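Local coordinates for protein 3,4-dihydroxy-2-butanone 4-phosphate synthase (Candida albicans, PDB 1TKS) that catalyses the conversion of D-ribulose 5-phosphate to formate and 3,4-dihydroxy-2-butanone 4-phosphate, a step of riboflavin biosynthesis, at residues R133-L139 against T146-Q151. Numbering follows the deposited sequence.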
# COMPACT_ATOMS: atom_id res chain seq x y z
N ARG B 133 8.28 -1.85 13.57
CA ARG B 133 9.06 -2.24 14.74
C ARG B 133 8.21 -2.56 15.96
O ARG B 133 7.60 -1.66 16.55
CB ARG B 133 10.07 -1.14 15.09
CG ARG B 133 11.12 -0.91 14.02
CD ARG B 133 12.14 0.13 14.47
NE ARG B 133 12.93 -0.37 15.58
CZ ARG B 133 13.98 0.25 16.11
NH1 ARG B 133 14.38 1.42 15.62
NH2 ARG B 133 14.64 -0.30 17.12
N ALA B 134 8.17 -3.83 16.35
CA ALA B 134 7.41 -4.25 17.52
C ALA B 134 8.23 -3.99 18.78
O ALA B 134 9.41 -4.34 18.83
CB ALA B 134 7.07 -5.73 17.41
N VAL B 135 7.61 -3.38 19.78
CA VAL B 135 8.33 -3.07 21.02
C VAL B 135 8.67 -4.31 21.84
O VAL B 135 7.97 -5.32 21.79
CB VAL B 135 7.51 -2.09 21.92
CG1 VAL B 135 7.20 -0.82 21.16
CG2 VAL B 135 6.22 -2.75 22.40
N PRO B 136 9.78 -4.25 22.60
CA PRO B 136 10.19 -5.37 23.44
C PRO B 136 9.07 -5.68 24.43
O PRO B 136 8.49 -4.77 25.01
CB PRO B 136 11.44 -4.84 24.14
CG PRO B 136 12.02 -3.92 23.12
CD PRO B 136 10.80 -3.19 22.61
N GLY B 137 8.78 -6.96 24.62
CA GLY B 137 7.71 -7.33 25.53
C GLY B 137 6.45 -7.62 24.75
O GLY B 137 5.50 -8.19 25.28
N LEU B 138 6.45 -7.21 23.49
CA LEU B 138 5.32 -7.43 22.59
C LEU B 138 3.97 -7.05 23.20
O LEU B 138 3.82 -5.95 23.73
CB LEU B 138 5.33 -8.88 22.11
CG LEU B 138 6.65 -9.31 21.44
CD1 LEU B 138 6.59 -10.78 21.07
CD2 LEU B 138 6.91 -8.45 20.20
N LEU B 139 2.99 -7.95 23.13
CA LEU B 139 1.65 -7.66 23.66
C LEU B 139 1.55 -7.36 25.15
O LEU B 139 0.54 -6.84 25.61
CB LEU B 139 0.70 -8.80 23.32
CG LEU B 139 0.37 -8.93 21.83
CD1 LEU B 139 -0.51 -10.14 21.61
CD2 LEU B 139 -0.32 -7.66 21.34
N THR B 146 1.00 -4.83 15.48
CA THR B 146 2.40 -5.07 15.14
C THR B 146 2.94 -6.06 16.16
O THR B 146 3.54 -7.08 15.79
CB THR B 146 3.23 -3.77 15.21
OG1 THR B 146 2.77 -2.86 14.20
CG2 THR B 146 4.70 -4.06 14.98
N GLU B 147 2.73 -5.76 17.44
CA GLU B 147 3.18 -6.65 18.50
C GLU B 147 2.47 -7.99 18.39
O GLU B 147 3.08 -9.04 18.64
CB GLU B 147 2.89 -6.03 19.87
CG GLU B 147 3.83 -4.90 20.30
CD GLU B 147 3.68 -3.65 19.44
OE1 GLU B 147 2.53 -3.31 19.09
OE2 GLU B 147 4.70 -3.00 19.15
N ALA B 148 1.20 -7.98 18.01
CA ALA B 148 0.45 -9.22 17.89
C ALA B 148 1.07 -10.15 16.85
O ALA B 148 1.22 -11.35 17.08
CB ALA B 148 -1.00 -8.93 17.53
N ALA B 149 1.45 -9.59 15.70
CA ALA B 149 2.06 -10.39 14.63
C ALA B 149 3.35 -11.05 15.10
O ALA B 149 3.54 -12.25 14.91
CB ALA B 149 2.33 -9.51 13.40
N VAL B 150 4.24 -10.28 15.71
CA VAL B 150 5.49 -10.85 16.19
C VAL B 150 5.24 -11.84 17.33
O VAL B 150 5.95 -12.83 17.47
CB VAL B 150 6.47 -9.73 16.65
CG1 VAL B 150 7.77 -10.34 17.17
CG2 VAL B 150 6.75 -8.80 15.48
N GLN B 151 4.20 -11.58 18.13
CA GLN B 151 3.86 -12.47 19.24
C GLN B 151 3.37 -13.82 18.69
O GLN B 151 3.74 -14.87 19.21
CB GLN B 151 2.75 -11.85 20.09
CG GLN B 151 2.51 -12.56 21.42
CD GLN B 151 3.36 -11.99 22.54
OE1 GLN B 151 4.34 -12.60 22.98
NE2 GLN B 151 2.99 -10.80 23.00
O HOH W 1 5.19 -0.90 17.57
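Start with Glu147, in the first turn of helix 145-155, whose side chain reaches across to the chain leaving strand 129-134. Its OE2 accepts a hydrogen bond from the backbone N of Val135 at 3.0 Å, nearly straight at 165°, just where the strand gives way to a type II beta turn running from Val135 to Leu138. A water 2.7 Å from both Glu147 OE2 and Arg133 O can donate to either. The other carboxylate oxygen, OE1, forms a salt bridge with Arg142, so the buried charge is balanced. Beyond the turn, which Gly137 fits with its positive phi, the backbone comes back over the helix: the CA atoms of Leu138 and Glu147 are 4.7 Å apart, the closest such pair, with Leu138 O 3.6 Å from Glu147 CG. Val150 is met from both ends of the turn, its CG2 by Ala134 CB (3.6 Å), its CG1 by Leu138 CD2 (3.7 Å). Leu139 lays CD2 against Ala148 CB at 4.1 Å, its side chain also touching helix 195-203. The contact thus closes the connection from strand 129-134 to helix 145-155 in the DHBP synthase fold. Thr146, its CG2 3.7 Å from Ala134 CA, and Arg142 both belong to the probable D-ribulose 5-phosphate site.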